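Local coordinates for guanidinopropionase (Pseudomonas aeruginosa, PDB 3NIQ), which catalyses the manganese-dependent hydrolysis of 3-guanidinopropanoate to beta-alanine and urea as a homohexameric member of the arginase family, at residues L9-E13 / I14-A18; G176-P180 / L181-Q185. All coordinates share one frame; numbering follows the deposited sequence.

Contact 1. Residues L9-E13 / I14-A18; sequences LDAAE and IPRFA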
loop_
_atom_site.group_PDB
_atom_site.type_symbol
_atom_site.label_atom_id
_atom_site.label_comp_id
_atom_site.label_asym_id
_atom_site.label_seq_id
_atom_site.Cartn_x
_atom_site.Cartn_y
_atom_site.Cartn_z
ATOM N N LEU A 9 11.231 -0.559 28.797
ATOM C CA LEU A 9 9.923 -0.484 29.450
ATOM C C LEU A 9 9.389 -1.899 29.707
ATOM O O LEU A 9 9.495 -2.782 28.855
ATOM C CB LEU A 9 8.927 0.334 28.614
ATOM C CG LEU A 9 9.168 1.845 28.436
ATOM C CD1 LEU A 9 8.158 2.489 27.448
ATOM C CD2 LEU A 9 9.141 2.580 29.775
ATOM N N ASP A 10 8.840 -2.125 30.895
ATOM C CA ASP A 10 8.322 -3.447 31.239
ATOM C C ASP A 10 7.001 -3.760 30.502
ATOM O O ASP A 10 5.965 -3.138 30.776
ATOM C CB ASP A 10 8.137 -3.550 32.753
ATOM C CG ASP A 10 7.913 -4.981 33.226
ATOM O OD1 ASP A 10 7.915 -5.931 32.404
ATOM O OD2 ASP A 10 7.740 -5.141 34.449
ATOM N N ALA A 11 7.060 -4.717 29.573
ATOM C CA ALA A 11 5.918 -5.062 28.711
ATOM C C ALA A 11 4.774 -5.730 29.473
ATOM O O ALA A 11 3.656 -5.846 28.966
ATOM C CB ALA A 11 6.362 -5.943 27.556
ATOM N N ALA A 12 5.064 -6.187 30.687
ATOM C CA ALA A 12 4.036 -6.756 31.560
ATOM C C ALA A 12 3.161 -5.636 32.130
ATOM O O ALA A 12 2.112 -5.900 32.716
ATOM C CB ALA A 12 4.693 -7.546 32.674
ATOM N N GLU A 13 3.602 -4.392 31.934
ATOM C CA GLU A 13 2.976 -3.208 32.514
ATOM C C GLU A 13 2.616 -2.162 31.447
ATOM O O GLU A 13 1.633 -1.433 31.592
ATOM C CB GLU A 13 3.951 -2.570 33.513
ATOM C CG GLU A 13 3.331 -1.593 34.511
ATOM C CD GLU A 13 2.865 -2.281 35.795
ATOM O OE1 GLU A 13 1.892 -1.795 36.424
ATOM O OE2 GLU A 13 3.475 -3.305 36.173
ATOM N N ILE A 14 3.447 -2.060 30.410
ATOM C CA ILE A 14 3.264 -1.066 29.360
ATOM C C ILE A 14 3.252 -1.802 28.024
ATOM O O ILE A 14 4.277 -2.337 27.603
ATOM C CB ILE A 14 4.361 0.032 29.388
ATOM C CG1 ILE A 14 4.366 0.759 30.750
ATOM C CG2 ILE A 14 4.109 1.064 28.271
ATOM C CD1 ILE A 14 5.657 1.549 31.051
ATOM N N PRO A 15 2.083 -1.863 27.364
ATOM C CA PRO A 15 2.014 -2.730 26.180
ATOM C C PRO A 15 2.946 -2.193 25.090
ATOM O O PRO A 15 3.283 -1.006 25.100
ATOM C CB PRO A 15 0.553 -2.646 25.752
ATOM C CG PRO A 15 -0.181 -1.930 26.901
ATOM C CD PRO A 15 0.851 -1.079 27.559
ATOM N N ARG A 16 3.372 -3.069 24.189
ATOM C CA ARG A 16 4.446 -2.766 23.241
ATOM C C ARG A 16 4.093 -1.687 22.213
ATOM O O ARG A 16 4.971 -1.173 21.516
ATOM C CB ARG A 16 4.893 -4.053 22.536
ATOM C CG ARG A 16 5.506 -5.041 23.488
ATOM C CD ARG A 16 5.876 -6.356 22.809
ATOM N NE ARG A 16 6.504 -7.261 23.776
ATOM C CZ ARG A 16 7.722 -7.099 24.315
ATOM N NH1 ARG A 16 8.508 -6.061 23.998
ATOM N NH2 ARG A 16 8.168 -7.993 25.185
ATOM N N PHE A 17 2.815 -1.341 22.114
ATOM C CA PHE A 17 2.402 -0.342 21.131
ATOM C C PHE A 17 2.420 1.043 21.758
ATOM O O PHE A 17 2.179 2.042 21.084
ATOM C CB PHE A 17 1.013 -0.672 20.557
ATOM C CG PHE A 17 -0.016 -1.016 21.596
ATOM C CD1 PHE A 17 -0.586 -0.022 22.386
ATOM C CD2 PHE A 17 -0.426 -2.342 21.779
ATOM C CE1 PHE A 17 -1.554 -0.327 23.363
ATOM C CE2 PHE A 17 -1.383 -2.660 22.743
ATOM C CZ PHE A 17 -1.953 -1.654 23.540
ATOM N N ALA A 18 2.701 1.075 23.059
ATOM C CA ALA A 18 2.639 2.291 23.870
ATOM C C ALA A 18 4.030 2.679 24.373
ATOM O O ALA A 18 4.977 1.888 24.299
ATOM C CB ALA A 18 1.709 2.072 25.044
#

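Contact 2. Residues G176-P180 / L181-Q185; sequences GLLDP and LRTVQ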
loop_
_atom_site.group_PDB
_atom_site.type_symbol
_atom_site.label_atom_id
_atom_site.label_comp_id
_atom_site.label_asym_id
_atom_site.label_seq_id
_atom_site.Cartn_x
_atom_site.Cartn_y
_atom_site.Cartn_z
ATOM N N GLY A 176 43.507 3.577 5.936
ATOM C CA GLY A 176 44.174 2.743 6.958
ATOM C C GLY A 176 43.287 2.369 8.151
ATOM O O GLY A 176 43.794 1.971 9.207
ATOM N N LEU A 177 41.965 2.472 7.985
ATOM C CA LEU A 177 41.034 2.240 9.095
ATOM C C LEU A 177 40.531 0.816 9.137
ATOM O O LEU A 177 40.128 0.314 10.188
ATOM C CB LEU A 177 39.824 3.176 8.973
ATOM C CG LEU A 177 40.143 4.659 8.761
ATOM C CD1 LEU A 177 38.906 5.379 8.212
ATOM C CD2 LEU A 177 40.634 5.312 10.082
ATOM N N LEU A 178 40.501 0.197 7.967
ATOM C CA LEU A 178 40.014 -1.143 7.801
ATOM C C LEU A 178 41.147 -1.996 7.240
ATOM O O LEU A 178 41.729 -1.661 6.208
ATOM C CB LEU A 178 38.825 -1.161 6.834
ATOM C CG LEU A 178 38.263 -2.524 6.381
ATOM C CD1 LEU A 178 37.739 -3.317 7.565
ATOM C CD2 LEU A 178 37.181 -2.363 5.287
ATOM N N ASP A 179 41.427 -3.101 7.922
ATOM C CA ASP A 179 42.450 -4.050 7.491
ATOM C C ASP A 179 41.835 -5.018 6.454
ATOM O O ASP A 179 41.043 -5.885 6.794
ATOM C CB ASP A 179 43.017 -4.788 8.723
ATOM C CG ASP A 179 44.030 -5.884 8.358
ATOM O OD1 ASP A 179 44.337 -6.061 7.165
ATOM O OD2 ASP A 179 44.486 -6.590 9.272
ATOM N N PRO A 180 42.221 -4.883 5.178
ATOM C CA PRO A 180 41.577 -5.700 4.148
ATOM C C PRO A 180 41.784 -7.225 4.295
ATOM O O PRO A 180 40.914 -7.988 3.879
ATOM C CB PRO A 180 42.179 -5.160 2.835
ATOM C CG PRO A 180 43.451 -4.551 3.221
ATOM C CD PRO A 180 43.269 -4.007 4.618
ATOM N N LEU A 181 42.890 -7.671 4.897
ATOM C CA LEU A 181 43.081 -9.128 5.119
ATOM C C LEU A 181 42.187 -9.680 6.202
ATOM O O LEU A 181 42.004 -10.886 6.288
ATOM C CB LEU A 181 44.537 -9.476 5.481
ATOM C CG LEU A 181 45.367 -10.098 4.355
ATOM C CD1 LEU A 181 45.667 -9.040 3.295
ATOM C CD2 LEU A 181 46.656 -10.678 4.911
ATOM N N ARG A 182 41.662 -8.813 7.066
ATOM C CA ARG A 182 40.695 -9.266 8.036
ATOM C C ARG A 182 39.284 -8.781 7.661
ATOM O O ARG A 182 38.456 -8.531 8.519
ATOM C CB ARG A 182 41.100 -8.834 9.451
ATOM C CG ARG A 182 42.423 -9.487 9.889
ATOM C CD ARG A 182 42.626 -9.473 11.407
ATOM N NE ARG A 182 42.435 -8.149 11.970
ATOM C CZ ARG A 182 41.355 -7.778 12.660
ATOM N NH1 ARG A 182 40.322 -8.620 12.880
ATOM N NH2 ARG A 182 41.304 -6.556 13.116
ATOM N N THR A 183 39.029 -8.660 6.362
ATOM C CA THR A 183 37.707 -8.271 5.871
ATOM C C THR A 183 37.107 -9.394 5.049
ATOM O O THR A 183 37.740 -9.945 4.144
ATOM C CB THR A 183 37.794 -6.973 5.055
ATOM O OG1 THR A 183 38.365 -5.945 5.885
ATOM C CG2 THR A 183 36.412 -6.525 4.555
ATOM N N VAL A 184 35.876 -9.741 5.380
ATOM C CA VAL A 184 35.159 -10.751 4.623
ATOM C C VAL A 184 33.753 -10.216 4.309
ATOM O O VAL A 184 33.067 -9.671 5.197
ATOM C CB VAL A 184 35.159 -12.130 5.328
ATOM C CG1 VAL A 184 34.576 -12.044 6.739
ATOM C CG2 VAL A 184 34.396 -13.205 4.455
ATOM N N GLN A 185 33.370 -10.330 3.037
ATOM C CA GLN A 185 32.090 -9.806 2.542
ATOM C C GLN A 185 31.236 -10.968 2.079
ATOM O O GLN A 185 31.716 -11.826 1.350
ATOM C CB GLN A 185 32.312 -8.804 1.407
ATOM C CG GLN A 185 33.272 -7.664 1.791
ATOM C CD GLN A 185 33.503 -6.720 0.638
ATOM O OE1 GLN A 185 33.908 -7.140 -0.448
ATOM N NE2 GLN A 185 33.219 -5.445 0.852
#

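Contact 1. Residues L9-E13 / I14-A18
The backbone between Asp-10 and Ile-14 closes as an alpha turn: Ile-14 N donates to Asp-10 O at 2.8 Å, with an N-H...O angle of 150° and the donor in the carbonyl plane. Glu-13 N reaches the same oxygen at 2.9 Å, so two consecutive amides grip one acceptor, and a weak Asx turn, Ala-12 N to Asp-10 OD1 at 3.3 Å, ties the side chain of Asp-10 into the bend. A CA-H...O contact adds to the closure, Ala-11 CA lying 3.4 Å from Ile-14 O. From Pro-15 to Ala-18 the chain turns again, in a type I beta turn.

One apolar contact and one methyl-on-guanidinium contact bridge the segments. Leu-9 and Ile-14 cross obliquely, CD2 to CD1 at 3.9 Å; CD1 ends the CG1 branch, which lies beside the backbone N (chi1 -59°). This irregular N-terminal loop lies in subunit interfaces of the hexamer: Arg-16 O accepts from Arg-59 of a second subunit, and Ala-11 packs on Tyr-193 of a third. Arg-16 NH1 is held by Ser-66 O of its own chain, while Ala-11 CB lies over one face of the guanidinium, offset toward its rim and 3.6 Å from Arg-16 NH2.

Contact 2. Residues G176-P180 / L181-Q185
Two overlapping type I beta turns, Asp-179 to Arg-182 and Pro-180 to Thr-183, carry the chain round a corner from the short strand 178-179 into strand 183-188 of the parallel sheet of the arginase fold. Backbone bonding supports each: Arg-182 N to Asp-179 O is 3.0 Å, and Thr-183 N to Pro-180 O is 3.2 Å.

Asp-179 organises the corner with both its carbonyl and its carboxylate. Its O atom accepts a second bond, from Thr-183 OG1 at 2.8 Å; this hydroxyl and Arg-182 N arrive from opposite faces of the carbonyl plane. The threonine oxygen sits beside its own backbone N (chi1 -58°), which turns it back over the bend. On the carboxylate, OD1 takes Leu-181 N at 3.1 Å from above the group's plane, forming an Asx turn that pins the side chain over the first turn.

Arg-182 crosses Asp-179 at about a right angle, the carboxylate and guanidinium planes standing 77° apart. The resulting salt bridge, Asp-179 OD2 to Arg-182 NE at 3.7 Å, is long; the guanidinium's stronger partners are Val-230 O (to NH1) and Pro-234 O (to NH2).

Before the turns, Leu-178 packs against Phe-169 and Ile-173 of helix 168-174 and against Met-144 of strand 142-147. At its tip Leu-178 crosses Thr-183 nearly perpendicularly, CD1 approaching OG1 to 3.2 Å.

Overall arrangement
Contact 1 comes first along the chain, in the loop preceding strand 37-42. The centres of the two contacts are 41 Å apart and their nearest atoms about 31 Å, on opposite sides of the chain's centre; residues 9-18 are loop, so no helix or strand is shared. Contact 1, centred 27 Å from the middle of the chain, reaches two other subunits; contact 2, at 15 Å, touches no other chain and leads into strand 183-188, between strands 142-147 and 207-210. The side chain of Leu-178, on strand 178-179, is about 12 Å from a bound manganese ion. Residues 9-18 lie at subunit interfaces, consistent with a part in assembly, while residues 176-185 lead into the central sheet of the manganese-binding arginase fold.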